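N-acetylcysteine deacetylase (Bacillus subtilis, PDB 1YSJ) probably catalyses the deacetylation of N-acetylcysteine to acetate and cysteine, using two divalent metal ions per subunit, in a pathway that recovers sulfur from S-(2-succino)cysteine. Local coordinates at residues R38-E43 with R59-E64; I103-Q106 with F111-K114; C122-H127 with A156-A161. The protein carries 1 engineered substitution. One frame throughout, in Å; residues are numbered along the deposited sequence. Where two conformers were deposited one is given.

Contact 1. Residues R38-E43 with R59-E64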
loop_
_atom_site.group_PDB
_atom_site.type_symbol
_atom_site.label_atom_id
_atom_site.label_comp_id
_atom_site.label_asym_id
_atom_site.label_seq_id
_atom_site.Cartn_x
_atom_site.Cartn_y
_atom_site.Cartn_z
ATOM N N ARG A 38 -22.865 -22.277 -30.681
ATOM C CA ARG A 38 -22.370 -22.105 -29.316
ATOM C C ARG A 38 -20.935 -22.613 -29.178
ATOM O O ARG A 38 -20.084 -21.941 -28.595
ATOM C CB ARG A 38 -23.279 -22.830 -28.313
ATOM C CG ARG A 38 -22.901 -22.635 -26.841
ATOM C CD ARG A 38 -21.950 -23.720 -26.333
ATOM N NE ARG A 38 -21.384 -23.390 -25.025
ATOM C CZ ARG A 38 -21.116 -24.278 -24.069
ATOM N NH1 ARG A 38 -20.606 -23.874 -22.913
ATOM N NH2 ARG A 38 -21.370 -25.566 -24.256
ATOM N N ARG A 39 -20.683 -23.802 -29.718
ATOM C CA ARG A 39 -19.391 -24.464 -29.566
ATOM C C ARG A 39 -18.294 -23.841 -30.415
ATOM O O ARG A 39 -17.139 -23.805 -29.995
ATOM C CB ARG A 39 -19.513 -25.947 -29.862
ATOM C CG ARG A 39 -20.341 -26.680 -28.846
ATOM C CD ARG A 39 -20.359 -28.145 -29.161
ATOM N NE ARG A 39 -21.218 -28.871 -28.234
ATOM C CZ ARG A 39 -21.242 -30.193 -28.123
ATOM N NH1 ARG A 39 -20.441 -30.936 -28.878
ATOM N NH2 ARG A 39 -22.062 -30.767 -27.252
ATOM N N ASP A 40 -18.657 -23.350 -31.597
ATOM C CA ASP A 40 -17.721 -22.621 -32.446
ATOM C C ASP A 40 -17.205 -21.361 -31.751
ATOM O O ASP A 40 -16.015 -21.050 -31.826
ATOM C CB ASP A 40 -18.364 -22.262 -33.787
ATOM C CG ASP A 40 -17.424 -21.481 -34.700
ATOM O OD1 ASP A 40 -16.192 -21.679 -34.628
ATOM O OD2 ASP A 40 -17.925 -20.665 -35.498
ATOM N N LEU A 41 -18.103 -20.647 -31.075
ATOM C CA LEU A 41 -17.736 -19.459 -30.313
ATOM C C LEU A 41 -16.921 -19.792 -29.061
ATOM O O LEU A 41 -15.916 -19.138 -28.782
ATOM C CB LEU A 41 -18.983 -18.656 -29.938
ATOM C CG LEU A 41 -19.897 -18.186 -31.079
ATOM C CD1 LEU A 41 -21.034 -17.382 -30.501
ATOM C CD2 LEU A 41 -19.154 -17.386 -32.162
ATOM N N HIS A 42 -17.359 -20.811 -28.322
ATOM C CA HIS A 42 -16.687 -21.281 -27.106
ATOM C C HIS A 42 -15.261 -21.746 -27.403
ATOM O O HIS A 42 -14.341 -21.527 -26.612
ATOM C CB HIS A 42 -17.497 -22.424 -26.480
ATOM C CG HIS A 42 -16.985 -22.875 -25.146
ATOM N ND1 HIS A 42 -17.421 -22.327 -23.958
ATOM C CD2 HIS A 42 -16.081 -23.828 -24.812
ATOM C CE1 HIS A 42 -16.801 -22.914 -22.950
ATOM N NE2 HIS A 42 -15.983 -23.830 -23.441
ATOM N N GLU A 43 -15.098 -22.385 -28.556
ATOM C CA GLU A 43 -13.817 -22.887 -29.027
ATOM C C GLU A 43 -12.877 -21.771 -29.471
ATOM O O GLU A 43 -11.659 -21.903 -29.358
ATOM C CB GLU A 43 -14.064 -23.828 -30.199
ATOM C CG GLU A 43 -12.957 -24.803 -30.488
ATOM C CD GLU A 43 -13.398 -25.876 -31.460
ATOM O OE1 GLU A 43 -12.515 -26.529 -32.053
ATOM O OE2 GLU A 43 -14.629 -26.062 -31.630
ATOM N N ARG A 59 -22.552 -12.285 -38.070
ATOM C CA ARG A 59 -23.000 -11.665 -39.322
ATOM C C ARG A 59 -23.364 -12.730 -40.356
ATOM O O ARG A 59 -24.475 -12.745 -40.883
ATOM C CB ARG A 59 -21.900 -10.752 -39.877
ATOM C CG ARG A 59 -22.386 -9.612 -40.767
ATOM C CD ARG A 59 -21.292 -8.562 -40.970
ATOM N NE ARG A 59 -21.769 -7.386 -41.702
ATOM C CZ ARG A 59 -22.097 -6.218 -41.146
ATOM N NH1 ARG A 59 -22.519 -5.223 -41.913
ATOM N NH2 ARG A 59 -22.011 -6.033 -39.832
ATOM N N ARG A 60 -22.421 -13.625 -40.620
ATOM C CA ARG A 60 -22.610 -14.709 -41.583
ATOM C C ARG A 60 -23.835 -15.580 -41.276
ATOM O O ARG A 60 -24.617 -15.904 -42.173
ATOM C CB ARG A 60 -21.334 -15.560 -41.662
ATOM C CG ARG A 60 -21.522 -16.962 -42.240
ATOM C CD ARG A 60 -20.211 -17.566 -42.716
ATOM N NE ARG A 60 -19.176 -17.603 -41.681
ATOM C CZ ARG A 60 -18.979 -18.614 -40.837
ATOM N NH1 ARG A 60 -19.753 -19.690 -40.876
ATOM N NH2 ARG A 60 -17.999 -18.546 -39.947
ATOM N N TRP A 61 -23.988 -15.949 -40.009
ATOM C CA TRP A 61 -25.071 -16.832 -39.558
ATOM C C TRP A 61 -26.473 -16.233 -39.723
ATOM O O TRP A 61 -27.425 -16.946 -40.050
ATOM C CB TRP A 61 -24.836 -17.306 -38.119
ATOM C CG TRP A 61 -23.662 -18.247 -37.974
ATOM C CD1 TRP A 61 -23.174 -19.114 -38.920
ATOM C CD2 TRP A 61 -22.843 -18.429 -36.808
ATOM N NE1 TRP A 61 -22.098 -19.812 -38.418
ATOM C CE2 TRP A 61 -21.875 -19.413 -37.125
ATOM C CE3 TRP A 61 -22.825 -17.846 -35.530
ATOM C CZ2 TRP A 61 -20.906 -19.838 -36.207
ATOM C CZ3 TRP A 61 -21.860 -18.265 -34.616
ATOM C CH2 TRP A 61 -20.912 -19.257 -34.963
ATOM N N LEU A 62 -26.582 -14.922 -39.523
ATOM C CA LEU A 62 -27.844 -14.203 -39.714
ATOM C C LEU A 62 -28.158 -13.990 -41.200
ATOM O O LEU A 62 -29.313 -14.087 -41.617
ATOM C CB LEU A 62 -27.831 -12.868 -38.955
ATOM C CG LEU A 62 -27.649 -12.949 -37.431
ATOM C CD1 LEU A 62 -27.118 -11.638 -36.855
ATOM C CD2 LEU A 62 -28.929 -13.372 -36.712
ATOM N N GLU A 63 -27.126 -13.711 -41.993
ATOM C CA GLU A 63 -27.285 -13.538 -43.438
ATOM C C GLU A 63 -27.591 -14.855 -44.153
ATOM O O GLU A 63 -28.134 -14.850 -45.256
ATOM C CB GLU A 63 -26.061 -12.843 -44.050
ATOM C CG GLU A 63 -26.028 -11.341 -43.770
ATOM C CD GLU A 63 -24.718 -10.657 -44.156
ATOM O OE1 GLU A 63 -23.665 -11.331 -44.237
ATOM O OE2 GLU A 63 -24.746 -9.426 -44.365
ATOM N N GLU A 64 -27.255 -15.975 -43.515
ATOM C CA GLU A 64 -27.627 -17.301 -44.013
ATOM C C GLU A 64 -29.142 -17.444 -44.093
ATOM O O GLU A 64 -29.665 -18.048 -45.030
ATOM C CB GLU A 64 -27.058 -18.404 -43.113
ATOM C CG GLU A 64 -25.677 -18.920 -43.522
ATOM C CD GLU A 64 -25.002 -19.745 -42.431
ATOM O OE1 GLU A 64 -25.691 -20.186 -41.480
ATOM O OE2 GLU A 64 -23.772 -19.947 -42.524
#
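Trp61 reaches from helix 52-64 to helix 28-43 and meets Asp40 and Leu41 with the six-membered half of its indole. The two helices stand well apart here: the nearest CA atoms, those of Asp40 and Trp61, are 11.8 Å from each other, and one large side chain fills most of that distance. The indole leaves its own helix with CG anti to the carbonyl carbon (chi1 -68°), and its far carbons CZ2, CH2 and CZ3 do the touching. Asp40 comes to the ring's edge, close to its plane, with OD2 3.2 Å from Trp61 CZ2 and nearly as close to CH2. The carboxylate itself is turned 71° against the ring, so the two flat groups do not stack. Leu41 brings its CD2 methyl to 3.8 Å from Trp61 CZ3, approaching obliquely as the two side chains run past each other in opposite senses. Beyond these three, Ile132 of helix 124-139 also touches the indole, while Asp40 OD1 has a long, weak ion pair with Lys57. The contact thus illustrates how a tryptophan can serve two chemistries at once: its rim, where C-H groups carry slight positive charge, probably suits the carboxylate oxygen electrostatically, while dispersion against the Leu41 methyl holds the other part of the six-membered ring.

Contact 2. Residues I103-Q106 with F111-K114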
loop_
_atom_site.group_PDB
_atom_site.type_symbol
_atom_site.label_atom_id
_atom_site.label_comp_id
_atom_site.label_asym_id
_atom_site.label_seq_id
_atom_site.Cartn_x
_atom_site.Cartn_y
_atom_site.Cartn_z
ATOM N N ILE A 103 -9.039 -15.889 -18.977
ATOM C CA ILE A 103 -8.869 -17.001 -18.053
ATOM C C ILE A 103 -8.570 -18.271 -18.852
ATOM O O ILE A 103 -9.153 -18.486 -19.915
ATOM C CB ILE A 103 -10.137 -17.216 -17.181
ATOM C CG1 ILE A 103 -10.617 -15.900 -16.562
ATOM C CG2 ILE A 103 -9.871 -18.257 -16.091
ATOM C CD1 ILE A 103 -12.062 -15.915 -16.101
ATOM N N GLN A 104 -7.656 -19.094 -18.343
ATOM C CA GLN A 104 -7.342 -20.385 -18.953
ATOM C C GLN A 104 -8.445 -21.398 -18.644
ATOM O O GLN A 104 -8.769 -21.640 -17.477
ATOM C CB GLN A 104 -5.980 -20.900 -18.455
ATOM C CG GLN A 104 -5.620 -22.320 -18.891
ATOM C CD GLN A 104 -5.328 -22.437 -20.382
ATOM O OE1 GLN A 104 -4.547 -21.659 -20.936
ATOM N NE2 GLN A 104 -5.944 -23.421 -21.033
ATOM N N GLU A 105 -9.014 -21.985 -19.694
ATOM C CA GLU A 105 -10.075 -22.982 -19.545
ATOM C C GLU A 105 -9.567 -24.284 -18.929
ATOM O O GLU A 105 -8.519 -24.798 -19.331
ATOM C CB GLU A 105 -10.750 -23.249 -20.892
ATOM C CG GLU A 105 -11.900 -24.238 -20.822
ATOM C CD GLU A 105 -12.927 -24.026 -21.907
ATOM O OE1 GLU A 105 -12.672 -23.222 -22.828
ATOM O OE2 GLU A 105 -13.999 -24.663 -21.834
ATOM N N GLN A 106 -10.320 -24.803 -17.956
ATOM C CA GLN A 106 -9.979 -26.053 -17.269
ATOM C C GLN A 106 -11.114 -27.091 -17.297
ATOM O O GLN A 106 -11.262 -27.880 -16.366
ATOM C CB GLN A 106 -9.566 -25.772 -15.818
ATOM C CG GLN A 106 -8.234 -25.049 -15.650
ATOM C CD GLN A 106 -7.783 -24.988 -14.193
ATOM O OE1 GLN A 106 -7.878 -23.945 -13.541
ATOM N NE2 GLN A 106 -7.299 -26.112 -13.675
ATOM N N PHE A 111 -14.660 -29.223 -27.141
ATOM C CA PHE A 111 -14.793 -27.939 -27.820
ATOM C C PHE A 111 -14.271 -26.787 -26.957
ATOM O O PHE A 111 -14.674 -25.633 -27.133
ATOM C CB PHE A 111 -16.257 -27.700 -28.212
ATOM C CG PHE A 111 -17.223 -27.813 -27.062
ATOM C CD1 PHE A 111 -17.546 -26.695 -26.294
ATOM C CD2 PHE A 111 -17.812 -29.034 -26.746
ATOM C CE1 PHE A 111 -18.437 -26.796 -25.227
ATOM C CE2 PHE A 111 -18.704 -29.144 -25.684
ATOM C CZ PHE A 111 -19.018 -28.021 -24.924
ATOM N N ALA A 112 -13.372 -27.106 -26.027
ATOM C CA ALA A 112 -12.767 -26.105 -25.153
ATOM C C ALA A 112 -11.951 -25.101 -25.959
ATOM O O ALA A 112 -11.454 -25.421 -27.043
ATOM C CB ALA A 112 -11.896 -26.773 -24.102
ATOM N N SER A 113 -11.822 -23.887 -25.425
ATOM C CA SER A 113 -11.047 -22.832 -26.070
ATOM C C SER A 113 -9.744 -23.364 -26.648
ATOM O O SER A 113 -8.969 -24.036 -25.957
ATOM C CB SER A 113 -10.749 -21.705 -25.084
ATOM O OG SER A 113 -9.805 -20.797 -25.621
ATOM N N LYS A 114 -9.526 -23.066 -27.924
ATOM C CA LYS A 114 -8.267 -23.371 -28.593
ATOM C C LYS A 114 -7.289 -22.203 -28.436
ATOM O O LYS A 114 -6.155 -22.261 -28.915
ATOM C CB LYS A 114 -8.511 -23.711 -30.068
ATOM C CG LYS A 114 -9.228 -25.041 -30.261
ATOM C CD LYS A 114 -9.341 -25.437 -31.729
ATOM C CE LYS A 114 -9.190 -26.953 -31.909
ATOM N NZ LYS A 114 -10.275 -27.756 -31.263
HETATM O O HOH W 1 -7.089 -23.258 -24.061
#
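Glu105 OE1 accepts the backbone N-H of Ser113 at 2.8 Å from Ser113 N, and this bond ties together two pieces of one long loop between strand 91-97 and helix 124-139. With an N-H...O angle of 166° the bond is close to straight, yet the donor approaches from above the carboxylate, 52° out of its plane. Glu105 gets there by stretching out: CG lies anti to the backbone N (chi1 -178°) and the chain stays extended beyond it, carrying the carboxylate across to residues 111-114. Glu105 OE1 also lies 3.3 Å from Ser113 CB, and the methyl of Ala112 packs against the carboxylate, its CB 3.7 Å from Glu105 CD. The second oxygen, OE2, takes a hydrogen bond from Thr107 OG1 and probably one from His42 NE2 of helix 28-43, so both carboxylate oxygens of this buried side chain have hydrogen-bond partners. Ser113 turns its hydroxyl to other groups, the carbonyl oxygens of Val115 and Thr118. A water makes a second link between the segments, accepting from Gln104 NE2 at 3.2 Å and lying 2.8 Å from Ser113 O, to which it can donate. With the carboxylate gone, as in an alanine here, the Ser113 N-H, Thr107 OG1 and His42 NE2 would probably lose their shared acceptor, and the two pieces of loop would be likely to shift apart. The example illustrates how one buried carboxylate can cross-link two pieces of irregular chain: it accepts the main-chain N-H of Ser113 and joins the loop to a helix; if His42, which also faces Asp125, carries a proton on both nitrogens, its charge would be likely to favour the ionised carboxylate.

Contact 3. Residues C122-H127 with A156-A161. With NI (nickel (II) ion), chain C; NI (nickel (II) ion), chain D.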
loop_
_atom_site.group_PDB
_atom_site.type_symbol
_atom_site.label_atom_id
_atom_site.label_comp_id
_atom_site.label_asym_id
_atom_site.label_seq_id
_atom_site.Cartn_x
_atom_site.Cartn_y
_atom_site.Cartn_z
ATOM N N CYS A 122 -18.273 -17.147 -18.803
ATOM C CA CYS A 122 -19.485 -16.489 -18.328
ATOM C C CYS A 122 -20.709 -16.845 -19.186
ATOM O O CYS A 122 -21.789 -16.298 -18.987
ATOM C CB CYS A 122 -19.269 -14.974 -18.267
ATOM S SG CYS A 122 -20.284 -14.123 -17.028
ATOM N N GLY A 123 -20.525 -17.763 -20.137
ATOM C CA GLY A 123 -21.625 -18.266 -20.972
ATOM C C GLY A 123 -22.140 -17.327 -22.060
ATOM O O GLY A 123 -23.250 -17.505 -22.552
ATOM N N HIS A 124 -21.330 -16.347 -22.454
ATOM C CA HIS A 124 -21.728 -15.372 -23.474
ATOM C C HIS A 124 -21.837 -16.000 -24.861
ATOM O O HIS A 124 -22.575 -15.503 -25.726
ATOM C CB HIS A 124 -20.760 -14.191 -23.487
ATOM C CG HIS A 124 -20.795 -13.367 -22.234
ATOM N ND1 HIS A 124 -20.188 -12.133 -22.139
ATOM C CD2 HIS A 124 -21.374 -13.596 -21.030
ATOM C CE1 HIS A 124 -20.377 -11.644 -20.925
ATOM N NE2 HIS A 124 -21.096 -12.511 -20.233
ATOM N N ASP A 125 -21.091 -17.084 -25.069
ATOM C CA ASP A 125 -21.250 -17.916 -26.249
ATOM C C ASP A 125 -22.683 -18.474 -26.299
ATOM O O ASP A 125 -23.347 -18.393 -27.335
ATOM C CB ASP A 125 -20.195 -19.040 -26.282
ATOM C CG ASP A 125 -20.158 -19.870 -24.999
ATOM O OD1 ASP A 125 -20.498 -19.350 -23.915
ATOM O OD2 ASP A 125 -19.767 -21.055 -25.073
ATOM N N PHE A 126 -23.149 -19.006 -25.164
ATOM C CA PHE A 126 -24.540 -19.433 -24.988
ATOM C C PHE A 126 -25.565 -18.322 -25.243
ATOM O O PHE A 126 -26.532 -18.541 -25.973
ATOM C CB PHE A 126 -24.748 -20.060 -23.603
ATOM C CG PHE A 126 -26.195 -20.182 -23.194
ATOM C CD1 PHE A 126 -27.008 -21.173 -23.736
ATOM C CD2 PHE A 126 -26.741 -19.309 -22.253
ATOM C CE1 PHE A 126 -28.343 -21.286 -23.361
ATOM C CE2 PHE A 126 -28.078 -19.413 -21.868
ATOM C CZ PHE A 126 -28.881 -20.405 -22.424
ATOM N N HIS A 127 -25.364 -17.147 -24.645
ATOM C CA HIS A 127 -26.278 -16.016 -24.850
ATOM C C HIS A 127 -26.400 -15.675 -26.328
ATOM O O HIS A 127 -27.511 -15.502 -26.836
ATOM C CB HIS A 127 -25.838 -14.764 -24.081
ATOM C CG HIS A 127 -25.738 -14.959 -22.601
ATOM N ND1 HIS A 127 -24.899 -14.204 -21.810
ATOM C CD2 HIS A 127 -26.357 -15.831 -21.770
ATOM C CE1 HIS A 127 -25.013 -14.597 -20.554
ATOM N NE2 HIS A 127 -25.886 -15.586 -20.505
ATOM N N ALA A 156 -17.820 -6.242 -25.304
ATOM C CA ALA A 156 -17.254 -5.595 -24.113
ATOM C C ALA A 156 -18.190 -5.444 -22.897
ATOM O O ALA A 156 -18.192 -4.396 -22.234
ATOM C CB ALA A 156 -16.644 -4.235 -24.497
ATOM N N GLU A 157 -18.980 -6.477 -22.606
ATOM C CA GLU A 157 -19.784 -6.484 -21.382
ATOM C C GLU A 157 -18.875 -6.613 -20.160
ATOM O O GLU A 157 -19.092 -5.961 -19.135
ATOM C CB GLU A 157 -20.809 -7.619 -21.403
ATOM C CG GLU A 157 -21.828 -7.601 -20.252
ATOM C CD GLU A 157 -21.282 -8.159 -18.934
ATOM O OE1 GLU A 157 -20.467 -9.109 -18.958
ATOM O OE2 GLU A 157 -21.681 -7.645 -17.866
ATOM N N GLU A 158 -17.846 -7.447 -20.284
ATOM C CA GLU A 158 -16.979 -7.768 -19.155
ATOM C C GLU A 158 -16.201 -6.570 -18.616
ATOM O O GLU A 158 -15.783 -6.574 -17.461
ATOM C CB GLU A 158 -16.038 -8.930 -19.497
ATOM C CG GLU A 158 -16.758 -10.241 -19.840
ATOM C CD GLU A 158 -17.458 -10.886 -18.645
ATOM O OE1 GLU A 158 -17.345 -10.392 -17.499
ATOM O OE2 GLU A 158 -18.134 -11.911 -18.848
ATOM N N ILE A 159 -16.015 -5.546 -19.444
ATOM C CA ILE A 159 -15.336 -4.327 -18.991
ATOM C C ILE A 159 -16.303 -3.150 -18.887
ATOM O O ILE A 159 -15.885 -2.004 -18.708
ATOM C CB ILE A 159 -14.105 -3.981 -19.865
ATOM C CG1 ILE A 159 -14.504 -3.841 -21.342
ATOM C CG2 ILE A 159 -13.009 -5.031 -19.662
ATOM C CD1 ILE A 159 -13.493 -3.101 -22.195
ATOM N N ALA A 160 -17.596 -3.460 -18.995
ATOM C CA ALA A 160 -18.691 -2.493 -18.841
ATOM C C ALA A 160 -18.586 -1.304 -19.796
ATOM O O ALA A 160 -18.908 -0.167 -19.428
ATOM C CB ALA A 160 -18.797 -2.020 -17.378
ATOM N N ALA A 161 -18.158 -1.576 -21.029
ATOM C CA ALA A 161 -17.895 -0.510 -21.990
ATOM C C ALA A 161 -18.740 -0.610 -23.267
ATOM O O ALA A 161 -18.943 0.385 -23.962
ATOM C CB ALA A 161 -16.416 -0.468 -22.319
HETATM NI NI NI C . -21.692 -12.418 -18.275
HETATM NI NI NI D . -18.845 -12.034 -16.565
HETATM O O HOH W 2 -21.049 -11.062 -17.136
HETATM O O HOH W 3 -22.913 -10.666 -19.057
HETATM O O HOH W 4 -19.935 -11.185 -14.677
#
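The dinuclear metal centre of this M20 peptidase is built across this contact, with two nickel ions lying between Cys122 and His124 on one side and Glu157 and Glu158 on the other. Cys122 SG bridges the pair, 2.5 Å from the nickel of chain C and 2.6 Å from that of chain D. The chain C ion also takes His124 NE2 at 2.0 Å, whereas Glu158 grips the chain D ion with both carboxylate oxygens, OE1 and OE2, each at 2.4 Å. A water bound to both metals donates a hydrogen bond of 2.7 Å to Glu157 OE1. Glu157 OE1 also lies in the plane of the His124 ring, at its edge, 3.2 Å from His124 CE1. Glu158 OE2 approaches the same carbon obliquely, 3.1 Å from His124 CE1, with ring and carboxylate planes just 11° apart. A bend at the second torsion (chi2 -69°) turns the Glu158 carboxylate toward the metal. His182 completes the protein ligands of the first ion and His374 those of the second. The site gathers the ends of several elements: Cys122 and Gly123, the latter at the N-cap, lead into helix 124-139, Glu157 and Glu158 occupy a type I turn between strand 148-154 and helix 162-168, and His182 comes from strand 175-184, while strand 91-97 lies against His124 and Glu157 through Asp97.

Overall arrangement
The three contacts follow one another along the sequence, and only contact 3 holds the metals. Contact 1 lies farther off, with the Leu41 side chain about 13 Å from a nickel and about 8 Å from the side chain of His124. Helix 28-43 is the common element. Its Arg38 NE makes a salt bridge of 2.8 Å with Asp125 OD2 of contact 3. At its end Glu43 OE1 pairs with Lys114 NZ of contact 2 at 2.7 Å. Contacts 2 and 3 do not touch, their nearest atoms being about 6 Å apart, but His42 relates them through probable hydrogen bonds, ND1 to Asp125 OD2 and NE2 to Glu105 OE2, the latter 2.7 Å.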